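Local coordinates for uncharacterized protein (Bacteroides eggerthii, PDB 4L3R) that is of unknown function, a DUF4847 family member of the calycin clan built on an antiparallel sheet, at residues Phe53-Asn58 against Gly68-His73; Leu33-Ala38 against Ser104-Lys109. One frame throughout, in Å; residues are numbered along the deposited sequence.

Overall arrangement
Contact 1 pairs strands 54-61 and 66-73 of the eight-stranded antiparallel sheet. Its centre lies about 8 Å from the centre of the chain. Contact 2 is more peripheral, about 17 Å out, where the loop residues 33-35, just before helix 37-48, pack on the start of helix 106-116. The two centres are about 22 Å apart, on opposite sides of the chain's centre. Both segments of contact 1 fall, in sequence, between the two segments of contact 2. Phe53 joins the two regions: its CE1 packs 3.6 Å from Ala108 CA and also touches Leu107. The strand hairpin thus meets helix 106-116, which takes part in contact 2. The function is unknown, so neither contact can be tied to a site.

Contact 1: Phe53-Asn58 against Gly68-His73; sequences FTLNFN and GTVSAH
Thr54, Asn56 and Asn58 pair with His73, Ser71 and Thr69 through two backbone hydrogen bonds each. The bonds between Asn56 and Ser71 are both nearly straight. Asn56 N to Ser71 O is 2.8 Å. Ser71 N to Asn56 O is 2.9 Å. Leu55-Ala72 and Phe57-Val70 are the non-hydrogen-bonded pairs between them.

Apolar contacts lie on the face of Leu55, Phe57, Val70 and Ala72. Val70 uses both methyls. CG1, anti to the backbone N (chi1 162°), meets Leu55 CD1 at 3.5 Å. CG2 meets Phe57 CE2 at 3.4 Å, and the Phe57 and Val70 side chains lie side by side. Leu84 touches both Phe57 and Val70, and Leu115 of helix 106-116 touches Leu55 and Ala72.

Polar groups occupy the other face. One water donates to Asn58 OD1 at 3.1 Å. It accepts from Thr69 OG1 at 2.7 Å and from Ser71 OG at 2.9 Å. It therefore ties both strands together beyond the backbone. Asp81 bonds Thr69 OG1 through its carboxylate OD1 and Ser71 OG through its backbone N, and Thr14 holds Asn56 ND2.

Phe53 and Thr54 both face His73. Phe53 has positive phi (57°). This is a G1 beta bulge, here at the open end of an antiparallel beta hairpin.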
ATOM      1  N   PHE B  53     -19.983   7.395   7.454  1.00 48.59           N
ATOM      2  CA  PHE B  53     -18.999   8.480   7.451  1.00 45.97           C
ATOM      3  C   PHE B  53     -17.585   7.959   7.739  1.00 50.51           C
ATOM      4  O   PHE B  53     -16.883   8.471   8.616  1.00 49.47           O
ATOM      5  CB  PHE B  53     -19.394   9.601   8.428  1.00 47.32           C
ATOM      6  CG  PHE B  53     -20.769  10.170   8.170  1.00 47.71           C
ATOM      7  CD1 PHE B  53     -20.941  11.249   7.313  1.00 48.32           C
ATOM      8  CD2 PHE B  53     -21.887   9.640   8.799  1.00 50.35           C
ATOM      9  CE1 PHE B  53     -22.212  11.755   7.055  1.00 48.88           C
ATOM     10  CE2 PHE B  53     -23.158  10.156   8.551  1.00 52.77           C
ATOM     11  CZ  PHE B  53     -23.312  11.221   7.693  1.00 49.49           C
ATOM     12  N   THR B  54     -17.172   6.937   6.973  1.00 48.32           N
ATOM     13  CA  THR B  54     -15.847   6.337   7.092  1.00 48.44           C
ATOM     14  C   THR B  54     -14.986   6.730   5.889  1.00 50.55           C
ATOM     15  O   THR B  54     -15.512   7.092   4.831  1.00 48.77           O
ATOM     16  CB  THR B  54     -15.942   4.825   7.225  1.00 56.62           C
ATOM     17  OG1 THR B  54     -16.569   4.281   6.063  1.00 59.97           O
ATOM     18  CG2 THR B  54     -16.670   4.395   8.480  1.00 54.76           C
ATOM     19  N   LEU B  55     -13.668   6.654   6.060  1.00 47.18           N
ATOM     20  CA  LEU B  55     -12.687   6.980   5.025  1.00 46.73           C
ATOM     21  C   LEU B  55     -11.545   5.973   5.123  1.00 52.67           C
ATOM     22  O   LEU B  55     -11.088   5.664   6.223  1.00 54.00           O
ATOM     23  CB  LEU B  55     -12.208   8.435   5.213  1.00 46.09           C
ATOM     24  CG  LEU B  55     -11.011   8.926   4.380  1.00 50.20           C
ATOM     25  CD1 LEU B  55     -11.392   9.085   2.915  1.00 49.60           C
ATOM     26  CD2 LEU B  55     -10.523  10.264   4.901  1.00 51.12           C
ATOM     27  N   ASN B  56     -11.135   5.406   3.987  1.00 48.25           N
ATOM     28  CA  ASN B  56     -10.081   4.399   3.948  1.00 48.82           C
ATOM     29  C   ASN B  56      -9.081   4.702   2.853  1.00 52.18           C
ATOM     30  O   ASN B  56      -9.468   4.926   1.706  1.00 50.70           O
ATOM     31  CB  ASN B  56     -10.686   3.010   3.696  1.00 48.30           C
ATOM     32  CG  ASN B  56     -11.373   2.414   4.888  1.00 62.39           C
ATOM     33  OD1 ASN B  56     -12.589   2.521   5.033  1.00 59.66           O
ATOM     34  ND2 ASN B  56     -10.626   1.741   5.753  1.00 50.93           N
ATOM     35  N   PHE B  57      -7.801   4.696   3.207  1.00 49.95           N
ATOM     36  CA  PHE B  57      -6.693   4.840   2.274  1.00 50.35           C
ATOM     37  C   PHE B  57      -6.198   3.435   2.030  1.00 57.28           C
ATOM     38  O   PHE B  57      -5.756   2.788   2.977  1.00 57.57           O
ATOM     39  CB  PHE B  57      -5.611   5.747   2.856  1.00 51.76           C
ATOM     40  CG  PHE B  57      -6.067   7.180   2.953  1.00 51.47           C
ATOM     41  CD1 PHE B  57      -6.826   7.613   4.029  1.00 53.61           C
ATOM     42  CD2 PHE B  57      -5.769   8.088   1.953  1.00 52.30           C
ATOM     43  CE1 PHE B  57      -7.239   8.936   4.123  1.00 53.52           C
ATOM     44  CE2 PHE B  57      -6.179   9.414   2.049  1.00 54.26           C
ATOM     45  CZ  PHE B  57      -6.908   9.833   3.136  1.00 52.51           C
ATOM     46  N   ASN B  58      -6.384   2.906   0.817  1.00 56.56           N
ATOM     47  CA  ASN B  58      -5.987   1.526   0.518  1.00 59.81           C
ATOM     48  C   ASN B  58      -5.112   1.428  -0.701  1.00 66.85           C
ATOM     49  O   ASN B  58      -5.149   2.295  -1.575  1.00 65.28           O
ATOM     50  CB  ASN B  58      -7.217   0.640   0.277  1.00 59.91           C
ATOM     51  CG  ASN B  58      -8.301   0.735   1.315  1.00 78.79           C
ATOM     52  OD1 ASN B  58      -9.422   1.155   1.023  1.00 71.64           O
ATOM     53  ND2 ASN B  58      -8.010   0.295   2.533  1.00 73.35           N
ATOM     54  N   GLY B  68      -2.156   3.436  -4.600  1.00 56.78           N
ATOM     55  CA  GLY B  68      -2.858   3.922  -3.420  1.00 54.61           C
ATOM     56  C   GLY B  68      -4.058   4.745  -3.854  1.00 57.17           C
ATOM     57  O   GLY B  68      -3.923   5.621  -4.713  1.00 55.40           O
ATOM     58  N   THR B  69      -5.246   4.435  -3.307  1.00 54.22           N
ATOM     59  CA  THR B  69      -6.495   5.125  -3.638  1.00 53.17           C
ATOM     60  C   THR B  69      -7.269   5.453  -2.374  1.00 56.27           C
ATOM     61  O   THR B  69      -6.897   5.011  -1.284  1.00 56.39           O
ATOM     62  CB  THR B  69      -7.373   4.263  -4.569  1.00 60.61           C
ATOM     63  OG1 THR B  69      -7.733   3.063  -3.893  1.00 64.71           O
ATOM     64  CG2 THR B  69      -6.708   3.949  -5.890  1.00 59.36           C
ATOM     65  N   VAL B  70      -8.352   6.220  -2.530  1.00 51.04           N
ATOM     66  CA  VAL B  70      -9.229   6.602  -1.427  1.00 49.47           C
ATOM     67  C   VAL B  70     -10.605   5.998  -1.644  1.00 50.95           C
ATOM     68  O   VAL B  70     -11.152   6.066  -2.746  1.00 49.69           O
ATOM     69  CB  VAL B  70      -9.323   8.142  -1.269  1.00 52.71           C
ATOM     70  CG1 VAL B  70     -10.539   8.555  -0.440  1.00 52.78           C
ATOM     71  CG2 VAL B  70      -8.074   8.676  -0.623  1.00 52.68           C
ATOM     72  N   SER B  71     -11.170   5.456  -0.569  1.00 46.67           N
ATOM     73  CA  SER B  71     -12.532   4.941  -0.529  1.00 47.04           C
ATOM     74  C   SER B  71     -13.234   5.589   0.656  1.00 49.68           C
ATOM     75  O   SER B  71     -12.599   5.840   1.674  1.00 48.97           O
ATOM     76  CB  SER B  71     -12.549   3.419  -0.405  1.00 51.61           C
ATOM     77  OG  SER B  71     -12.182   2.795  -1.623  1.00 62.38           O
ATOM     78  N   ALA B  72     -14.514   5.884   0.522  1.00 46.62           N
ATOM     79  CA  ALA B  72     -15.273   6.475   1.612  1.00 45.92           C
ATOM     80  C   ALA B  72     -16.721   6.068   1.528  1.00 51.45           C
ATOM     81  O   ALA B  72     -17.238   5.781   0.447  1.00 52.13           O
ATOM     82  CB  ALA B  72     -15.156   7.991   1.591  1.00 44.53           C
ATOM     83  N   HIS B  73     -17.367   6.015   2.677  1.00 48.92           N
ATOM     84  CA  HIS B  73     -18.783   5.698   2.755  1.00 50.37           C
ATOM     85  C   HIS B  73     -19.432   6.741   3.631  1.00 52.65           C
ATOM     86  O   HIS B  73     -18.989   6.936   4.758  1.00 51.20           O
ATOM     87  CB  HIS B  73     -19.007   4.285   3.297  1.00 53.54           C
ATOM     88  CG  HIS B  73     -20.454   3.964   3.498  1.00 59.33           C
ATOM     89  ND1 HIS B  73     -20.947   3.633   4.739  1.00 62.79           N
ATOM     90  CD2 HIS B  73     -21.485   4.017   2.623  1.00 62.33           C
ATOM     91  CE1 HIS B  73     -22.243   3.432   4.576  1.00 64.15           C
ATOM     92  NE2 HIS B  73     -22.615   3.674   3.323  1.00 64.31           N
TER
HETATM   93  O   HOH W   1      -9.324   2.685  -1.694  1.00 69.64           O

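Contact 2: Leu33-Ala38 against Ser104-Lys109; sequences LWSNEA and SDKLAK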
ATOM      1  N   LEU B  33     -24.879  24.328   8.790  1.00 55.39           N
ATOM      2  CA  LEU B  33     -24.781  23.015   8.133  1.00 52.03           C
ATOM      3  C   LEU B  33     -26.205  22.433   8.004  1.00 57.09           C
ATOM      4  O   LEU B  33     -26.573  21.930   6.940  1.00 56.87           O
ATOM      5  CB  LEU B  33     -23.850  22.085   8.922  1.00 50.02           C
ATOM      6  CG  LEU B  33     -23.127  20.996   8.124  1.00 51.88           C
ATOM      7  CD1 LEU B  33     -22.030  20.360   8.961  1.00 50.73           C
ATOM      8  CD2 LEU B  33     -24.084  19.937   7.617  1.00 52.27           C
ATOM      9  N   TRP B  34     -27.009  22.562   9.076  1.00 54.34           N
ATOM     10  CA  TRP B  34     -28.422  22.161   9.117  1.00 54.72           C
ATOM     11  C   TRP B  34     -29.299  23.409   9.256  1.00 59.84           C
ATOM     12  O   TRP B  34     -28.786  24.478   9.573  1.00 60.22           O
ATOM     13  CB  TRP B  34     -28.670  21.196  10.283  1.00 53.09           C
ATOM     14  CG  TRP B  34     -27.878  19.925  10.186  1.00 52.01           C
ATOM     15  CD1 TRP B  34     -28.136  18.863   9.375  1.00 54.04           C
ATOM     16  CD2 TRP B  34     -26.689  19.594  10.919  1.00 50.96           C
ATOM     17  NE1 TRP B  34     -27.207  17.871   9.583  1.00 51.85           N
ATOM     18  CE2 TRP B  34     -26.294  18.301  10.512  1.00 53.28           C
ATOM     19  CE3 TRP B  34     -25.935  20.252  11.903  1.00 52.97           C
ATOM     20  CZ2 TRP B  34     -25.187  17.650  11.064  1.00 52.01           C
ATOM     21  CZ3 TRP B  34     -24.823  19.614  12.430  1.00 54.11           C
ATOM     22  CH2 TRP B  34     -24.469  18.321  12.017  1.00 53.14           C
ATOM     23  N   SER B  35     -30.612  23.279   8.988  1.00 57.79           N
ATOM     24  CA  SER B  35     -31.589  24.382   9.092  1.00 59.72           C
ATOM     25  C   SER B  35     -32.390  24.340  10.407  1.00 63.20           C
ATOM     26  O   SER B  35     -33.016  25.340  10.759  1.00 65.26           O
ATOM     27  CB  SER B  35     -32.576  24.339   7.922  1.00 64.39           C
ATOM     28  OG  SER B  35     -31.979  24.675   6.682  1.00 70.82           O
ATOM     29  N   ASN B  36     -32.429  23.183  11.102  1.00 57.28           N
ATOM     30  CA  ASN B  36     -33.213  23.049  12.337  1.00 58.67           C
ATOM     31  C   ASN B  36     -32.655  21.925  13.215  1.00 60.23           C
ATOM     32  O   ASN B  36     -31.817  21.151  12.751  1.00 56.20           O
ATOM     33  CB  ASN B  36     -34.694  22.796  11.999  1.00 60.71           C
ATOM     34  CG  ASN B  36     -34.930  21.621  11.074  1.00 71.94           C
ATOM     35  OD1 ASN B  36     -34.756  20.463  11.454  1.00 63.60           O
ATOM     36  ND2 ASN B  36     -35.348  21.884   9.845  1.00 66.58           N
ATOM     37  N   GLU B  37     -33.124  21.835  14.480  1.00 59.29           N
ATOM     38  CA  GLU B  37     -32.644  20.808  15.428  1.00 59.27           C
ATOM     39  C   GLU B  37     -32.946  19.361  14.950  1.00 61.78           C
ATOM     40  O   GLU B  37     -32.110  18.480  15.148  1.00 58.80           O
ATOM     41  CB  GLU B  37     -33.242  21.011  16.848  1.00 63.68           C
ATOM     42  CG  GLU B  37     -32.224  21.248  17.952  1.00 76.53           C
ATOM     43  CD  GLU B  37     -31.163  20.176  18.128  1.00105.28           C
ATOM     44  OE1 GLU B  37     -31.493  18.976  17.990  1.00111.02           O
ATOM     45  OE2 GLU B  37     -30.002  20.539  18.425  1.00 97.71           O
ATOM     46  N   ALA B  38     -34.127  19.113  14.345  1.00 60.49           N
ATOM     47  CA  ALA B  38     -34.512  17.764  13.902  1.00 60.45           C
ATOM     48  C   ALA B  38     -33.573  17.239  12.817  1.00 63.72           C
ATOM     49  O   ALA B  38     -33.203  16.061  12.855  1.00 63.75           O
ATOM     50  CB  ALA B  38     -35.950  17.755  13.400  1.00 63.10           C
ATOM     51  N   SER B 104     -29.523  12.256   0.698  1.00 61.44           N
ATOM     52  CA  SER B 104     -30.589  13.160   1.128  1.00 62.46           C
ATOM     53  C   SER B 104     -30.157  13.908   2.409  1.00 63.85           C
ATOM     54  O   SER B 104     -30.552  15.054   2.610  1.00 65.01           O
ATOM     55  CB  SER B 104     -31.901  12.408   1.359  1.00 68.47           C
ATOM     56  OG  SER B 104     -31.846  11.516   2.462  1.00 77.77           O
ATOM     57  N   ASP B 105     -29.358  13.264   3.274  1.00 57.77           N
ATOM     58  CA  ASP B 105     -28.894  13.854   4.529  1.00 55.39           C
ATOM     59  C   ASP B 105     -27.879  14.972   4.265  1.00 54.27           C
ATOM     60  O   ASP B 105     -26.944  14.769   3.497  1.00 52.81           O
ATOM     61  CB  ASP B 105     -28.267  12.762   5.410  1.00 56.81           C
ATOM     62  CG  ASP B 105     -28.048  13.196   6.833  1.00 65.98           C
ATOM     63  OD1 ASP B 105     -29.014  13.160   7.616  1.00 68.94           O
ATOM     64  OD2 ASP B 105     -26.914  13.593   7.162  1.00 71.27           O
ATOM     65  N   LYS B 106     -28.059  16.144   4.904  1.00 49.45           N
ATOM     66  CA  LYS B 106     -27.171  17.295   4.699  1.00 47.98           C
ATOM     67  C   LYS B 106     -25.735  17.022   5.142  1.00 51.27           C
ATOM     68  O   LYS B 106     -24.821  17.497   4.472  1.00 50.44           O
ATOM     69  CB  LYS B 106     -27.698  18.548   5.408  1.00 50.03           C
ATOM     70  CG  LYS B 106     -28.967  19.107   4.766  1.00 49.29           C
ATOM     71  CD  LYS B 106     -29.388  20.396   5.457  1.00 56.53           C
ATOM     72  CE  LYS B 106     -30.589  21.045   4.809  1.00 67.88           C
ATOM     73  NZ  LYS B 106     -30.887  22.367   5.415  1.00 74.68           N
ATOM     74  N   LEU B 107     -25.517  16.280   6.246  1.00 47.50           N
ATOM     75  CA  LEU B 107     -24.147  15.955   6.673  1.00 45.95           C
ATOM     76  C   LEU B 107     -23.471  15.058   5.637  1.00 46.87           C
ATOM     77  O   LEU B 107     -22.293  15.256   5.337  1.00 45.05           O
ATOM     78  CB  LEU B 107     -24.120  15.276   8.054  1.00 46.58           C
ATOM     79  CG  LEU B 107     -22.725  15.036   8.664  1.00 50.47           C
ATOM     80  CD1 LEU B 107     -21.985  16.349   8.897  1.00 50.18           C
ATOM     81  CD2 LEU B 107     -22.829  14.247   9.958  1.00 52.74           C
ATOM     82  N   ALA B 108     -24.219  14.092   5.078  1.00 44.51           N
ATOM     83  CA  ALA B 108     -23.706  13.177   4.047  1.00 45.05           C
ATOM     84  C   ALA B 108     -23.373  13.929   2.744  1.00 49.85           C
ATOM     85  O   ALA B 108     -22.365  13.622   2.110  1.00 48.69           O
ATOM     86  CB  ALA B 108     -24.717  12.073   3.778  1.00 47.11           C
ATOM     87  N   LYS B 109     -24.194  14.929   2.365  1.00 47.82           N
ATOM     88  CA  LYS B 109     -23.927  15.741   1.166  1.00 47.62           C
ATOM     89  C   LYS B 109     -22.638  16.550   1.332  1.00 50.06           C
ATOM     90  O   LYS B 109     -21.830  16.619   0.404  1.00 50.24           O
ATOM     91  CB  LYS B 109     -25.093  16.702   0.875  1.00 50.69           C
ATOM     92  CG  LYS B 109     -26.345  16.049   0.308  1.00 53.34           C
ATOM     93  CD  LYS B 109     -27.464  17.094   0.193  1.00 55.86           C
ATOM     94  CE  LYS B 109     -28.726  16.541  -0.401  1.00 76.07           C
ATOM     95  NZ  LYS B 109     -29.778  17.584  -0.537  1.00 91.07           N
TER
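Lys106 NZ and Ser35 N both bind Glu39 OE1, the first by a salt bridge and the second by a hydrogen bond. Ser35 OG is 2.9 Å from Lys106 NZ, but the angle is too poor for a hydrogen bond. The lysine chain is extended beyond CG. It runs past the backbone of Leu33, with Lys106 CD 3.5 Å from Leu33 O. The Lys106 and Trp34 side chains run antiparallel past one another, Lys106 CB 4.0 Å from Trp34 CD1.

The loop leading into helix 37-48 packs against the first turn of helix 106-116. Asn36 is the N-cap of helix 37-48, and its OD1 accepts from Glu39 N. Asp105 is the N-cap of helix 106-116. Its OD2 takes weak capping bonds from Leu107 N at 3.2 Å and Ala108 N at 3.4 Å, and a further bond links it to Ser43 OG. The helix end would probably favour the negative charge of Asp105.

Apolar packing centres on Trp34. Leu33 CD2 sits 4.0 Å above the centre of one face of its indole. Leu107 approaches obliquely, with CB 4.0 Å from Trp34 CZ2. Leu107 CD1 also meets Leu33 CD1 at 4.0 Å. Trp34 NE1 bonds Ser43 OG, the same hydroxyl that pairs with Asp105, and the ring of Phe29 packs edge-to-face with the indole. An alanine in place of Trp34 would probably leave Ser43 OG without its NE1 partner and open a gap beside Leu33 CD2 and Leu107, where the indole had been. Leu107 is buried; it also touches Phe29 and Ser43.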